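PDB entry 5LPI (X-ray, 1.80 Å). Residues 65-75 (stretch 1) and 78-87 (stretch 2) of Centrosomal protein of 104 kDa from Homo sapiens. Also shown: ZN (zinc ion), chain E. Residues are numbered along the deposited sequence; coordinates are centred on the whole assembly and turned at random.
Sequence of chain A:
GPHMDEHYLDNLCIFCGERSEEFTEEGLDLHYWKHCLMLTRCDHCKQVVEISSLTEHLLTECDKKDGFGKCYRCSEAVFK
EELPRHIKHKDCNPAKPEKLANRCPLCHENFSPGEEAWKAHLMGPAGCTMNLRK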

# COMPACT_ATOMS: atom_id res chain seq x y z
N LYS A 65 -4.88 -8.70 -12.93
CA LYS A 65 -3.42 -8.78 -12.96
C LYS A 65 -2.86 -9.10 -14.34
O LYS A 65 -1.74 -8.68 -14.67
CB LYS A 65 -2.92 -9.84 -11.96
CG LYS A 65 -3.21 -11.27 -12.40
CD LYS A 65 -2.94 -12.23 -11.25
CE LYS A 65 -2.95 -13.68 -11.72
NZ LYS A 65 -2.65 -14.58 -10.58
N ASP A 66 -3.60 -9.84 -15.17
CA ASP A 66 -3.08 -10.15 -16.50
C ASP A 66 -3.01 -8.92 -17.40
O ASP A 66 -2.45 -9.02 -18.49
CB ASP A 66 -3.94 -11.23 -17.17
CG ASP A 66 -3.93 -12.56 -16.41
OD1 ASP A 66 -2.95 -12.85 -15.71
OD2 ASP A 66 -4.93 -13.30 -16.52
N GLY A 67 -3.56 -7.79 -16.98
CA GLY A 67 -3.41 -6.56 -17.72
C GLY A 67 -2.24 -5.70 -17.30
O GLY A 67 -2.09 -4.59 -17.82
N PHE A 68 -1.40 -6.17 -16.37
CA PHE A 68 -0.25 -5.41 -15.89
C PHE A 68 1.05 -6.17 -16.12
O PHE A 68 1.07 -7.40 -16.12
CB PHE A 68 -0.36 -5.11 -14.39
CG PHE A 68 -1.53 -4.23 -14.05
CD1 PHE A 68 -1.53 -2.90 -14.41
CD2 PHE A 68 -2.62 -4.75 -13.38
CE1 PHE A 68 -2.63 -2.07 -14.09
CE2 PHE A 68 -3.71 -3.94 -13.05
CZ PHE A 68 -3.71 -2.60 -13.42
N GLY A 69 2.13 -5.41 -16.29
CA GLY A 69 3.46 -5.97 -16.25
C GLY A 69 4.35 -5.11 -15.36
O GLY A 69 4.05 -3.95 -15.07
N LYS A 70 5.46 -5.71 -14.93
CA LYS A 70 6.37 -5.06 -13.99
C LYS A 70 7.45 -4.33 -14.75
O LYS A 70 8.14 -4.92 -15.59
CB LYS A 70 6.99 -6.09 -13.04
CG LYS A 70 8.00 -5.50 -12.07
CD LYS A 70 8.44 -6.54 -11.06
CE LYS A 70 9.30 -5.95 -9.97
NZ LYS A 70 9.94 -7.01 -9.14
N CYS A 71 7.61 -3.04 -14.48
CA CYS A 71 8.76 -2.33 -15.02
C CYS A 71 9.98 -2.71 -14.20
O CYS A 71 10.02 -2.48 -12.98
CB CYS A 71 8.57 -0.82 -15.00
SG CYS A 71 10.15 0.03 -15.38
N TYR A 72 10.98 -3.30 -14.86
CA TYR A 72 12.19 -3.70 -14.17
C TYR A 72 13.00 -2.51 -13.67
O TYR A 72 13.89 -2.69 -12.83
CB TYR A 72 13.04 -4.59 -15.08
CG TYR A 72 12.34 -5.88 -15.47
CD1 TYR A 72 11.31 -6.40 -14.70
CD2 TYR A 72 12.72 -6.58 -16.62
CE1 TYR A 72 10.67 -7.58 -15.06
CE2 TYR A 72 12.09 -7.76 -16.98
CZ TYR A 72 11.07 -8.26 -16.20
OH TYR A 72 10.44 -9.43 -16.56
N ARG A 73 12.70 -1.29 -14.13
CA ARG A 73 13.40 -0.11 -13.63
C ARG A 73 12.82 0.34 -12.29
O ARG A 73 13.54 0.42 -11.29
CB ARG A 73 13.35 1.03 -14.65
CG ARG A 73 14.14 2.29 -14.29
CD ARG A 73 14.04 3.32 -15.42
NE ARG A 73 14.08 4.71 -14.96
CZ ARG A 73 15.17 5.48 -14.99
NH1 ARG A 73 16.31 4.98 -15.45
NH2 ARG A 73 15.11 6.73 -14.58
N CYS A 74 11.52 0.62 -12.24
CA CYS A 74 10.92 1.14 -11.02
C CYS A 74 10.25 0.06 -10.17
O CYS A 74 9.84 0.38 -9.05
CB CYS A 74 9.89 2.23 -11.35
SG CYS A 74 8.54 1.66 -12.38
N SER A 75 10.12 -1.17 -10.66
CA SER A 75 9.51 -2.31 -9.97
C SER A 75 8.00 -2.19 -9.85
O SER A 75 7.37 -3.06 -9.24
CB SER A 75 10.08 -2.52 -8.56
OG SER A 75 9.54 -1.57 -7.64
N VAL A 78 2.63 -1.65 -14.46
CA VAL A 78 2.22 -0.75 -15.53
C VAL A 78 1.28 -1.54 -16.43
O VAL A 78 1.46 -2.75 -16.61
CB VAL A 78 3.44 -0.24 -16.32
CG1 VAL A 78 3.01 0.67 -17.47
CG2 VAL A 78 4.42 0.49 -15.38
N PHE A 79 0.27 -0.87 -16.97
CA PHE A 79 -0.57 -1.53 -17.97
C PHE A 79 0.30 -2.17 -19.03
O PHE A 79 1.30 -1.59 -19.47
CB PHE A 79 -1.52 -0.52 -18.62
CG PHE A 79 -2.75 -0.23 -17.81
CD1 PHE A 79 -3.61 -1.26 -17.44
CD2 PHE A 79 -3.08 1.07 -17.46
CE1 PHE A 79 -4.76 -0.99 -16.71
CE2 PHE A 79 -4.22 1.34 -16.73
CZ PHE A 79 -5.06 0.32 -16.36
N LYS A 80 -0.04 -3.41 -19.41
CA LYS A 80 0.85 -4.17 -20.30
C LYS A 80 1.07 -3.44 -21.61
O LYS A 80 2.18 -3.44 -22.15
CB LYS A 80 0.29 -5.57 -20.55
CG LYS A 80 1.09 -6.66 -19.88
CD LYS A 80 0.48 -8.03 -20.14
CE LYS A 80 1.08 -9.07 -19.20
NZ LYS A 80 0.34 -10.36 -19.25
N GLU A 81 0.03 -2.78 -22.14
CA GLU A 81 0.16 -2.11 -23.43
C GLU A 81 1.08 -0.89 -23.35
O GLU A 81 1.74 -0.56 -24.34
CB GLU A 81 -1.21 -1.69 -23.98
CG GLU A 81 -2.00 -0.74 -23.08
CD GLU A 81 -2.90 -1.47 -22.10
OE1 GLU A 81 -2.51 -2.56 -21.64
OE2 GLU A 81 -4.00 -0.96 -21.79
N GLU A 82 1.12 -0.21 -22.21
CA GLU A 82 1.93 1.00 -22.05
C GLU A 82 3.35 0.70 -21.60
O GLU A 82 4.18 1.62 -21.60
CB GLU A 82 1.27 1.95 -21.05
CG GLU A 82 -0.15 2.36 -21.41
CD GLU A 82 -0.84 3.16 -20.32
OE1 GLU A 82 -0.68 2.82 -19.13
OE2 GLU A 82 -1.55 4.14 -20.64
N LEU A 83 3.65 -0.55 -21.25
CA LEU A 83 4.96 -0.87 -20.68
C LEU A 83 6.12 -0.64 -21.65
O LEU A 83 7.15 -0.12 -21.20
CB LEU A 83 4.94 -2.31 -20.16
CG LEU A 83 6.14 -2.82 -19.35
CD1 LEU A 83 6.53 -1.85 -18.23
CD2 LEU A 83 5.85 -4.20 -18.77
N PRO A 84 6.04 -0.99 -22.94
CA PRO A 84 7.15 -0.63 -23.84
C PRO A 84 7.44 0.87 -23.88
O PRO A 84 8.60 1.27 -23.71
CB PRO A 84 6.69 -1.19 -25.20
CG PRO A 84 5.84 -2.37 -24.83
CD PRO A 84 5.08 -1.90 -23.61
N ARG A 85 6.41 1.70 -24.07
CA ARG A 85 6.60 3.15 -24.02
C ARG A 85 7.11 3.60 -22.64
O ARG A 85 8.02 4.43 -22.55
CB ARG A 85 5.29 3.85 -24.37
CG ARG A 85 5.26 5.35 -24.14
CD ARG A 85 3.89 5.95 -24.52
NE ARG A 85 3.78 6.20 -25.96
CZ ARG A 85 2.80 6.89 -26.54
NH1 ARG A 85 1.82 7.40 -25.81
NH2 ARG A 85 2.79 7.06 -27.86
N HIS A 86 6.53 3.06 -21.56
CA HIS A 86 7.04 3.35 -20.22
C HIS A 86 8.53 3.06 -20.13
O HIS A 86 9.32 3.89 -19.67
CB HIS A 86 6.27 2.54 -19.17
CG HIS A 86 6.75 2.76 -17.76
ND1 HIS A 86 6.09 3.58 -16.87
CD2 HIS A 86 7.82 2.27 -17.09
CE1 HIS A 86 6.74 3.58 -15.71
NE2 HIS A 86 7.80 2.80 -15.83
N ILE A 87 8.93 1.88 -20.61
CA ILE A 87 10.34 1.48 -20.56
C ILE A 87 11.19 2.38 -21.44
O ILE A 87 12.29 2.79 -21.06
CB ILE A 87 10.46 -0.00 -20.95
CG1 ILE A 87 9.99 -0.89 -19.79
CG2 ILE A 87 11.87 -0.35 -21.38
CD1 ILE A 87 9.73 -2.32 -20.20
ZN ZN E . 9.29 2.13 -14.59

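A short antiparallel β-ladder and a shared zinc ion join the two stretches, which bury 549 Å² between them. At one end of the ladder, Gly69 and Val78 form a hydrogen-bonded pair that satisfies the backbone in both directions: Gly69 N donates to Val78 O (2.8 Å) and Val78 N to Gly69 O (2.8 Å), both close to linear. Next along, Phe68 and Phe79 form the non-hydrogen-bonded pair, their CA atoms 4.4 Å apart. Beyond it, Lys80 N donates to Gly67 O at 2.9 Å, extending the run of backbone bonds past the strand pair. Two carbonyls also receive CA-H...O contacts: Phe79 CA lies 3.4 Å from Gly67 O, and Phe68 CA 3.2 Å from Val78 O. The side chain of Lys80 runs along stretch 1, its CG 3.9 Å from Gly69 N, and its NZ reaches Asp66 O to donate a hydrogen bond of 3.2 Å; a long, flexible chain lets this exposed residue pair its charge with a backbone acceptor while its methylenes cover the strand.

The CA-to-CB bonds of Phe68 and Phe79 point away from the opposing stretch, yet the rings come back together, CE1 to CE1 at 3.5 Å. Their planes are 21° apart but slid, so the rings barely overlap; Phe68 CE1 sits over one face of the Phe79 ring, and the Phe68 ring is buried. Gly69 suits its place because a CB there would lie 2.8 Å from Leu83 CD2, a clash. Without one, Leu83 packs against the backbone, CD2 3.8 Å from Gly69 C, while its CD1 lies 4.0 Å from Cys71 CB. Val78 CG2 adds a looser apolar contact with the same Cys71 CB, at 4.4 Å.

The zinc ties the loop of stretch 1 to the helix of stretch 2. Cys71 SG and Cys74 SG bind it at 2.4 Å each and His86 NE2 at 2.0 Å; one further ligand comes from elsewhere in the structure. The CA-to-CB bonds of all three point toward the opposing stretch, and the shared metal brings Cys71 SG to the edge of the imidazole, 3.7 Å from His86 CD2. Cys71 SG also accepts hydrogen bonds from Cys74 N (3.5 Å) and, weakly, from Arg73 N (3.1 Å), so two of the loop's amides are turned to the metal-bound sulfur. The turn is closed by Ser75 N donating to Cys71 O (2.7 Å). His86 N donates to Glu82 O (2.8 Å), anchoring the backbone of the zinc-binding histidine.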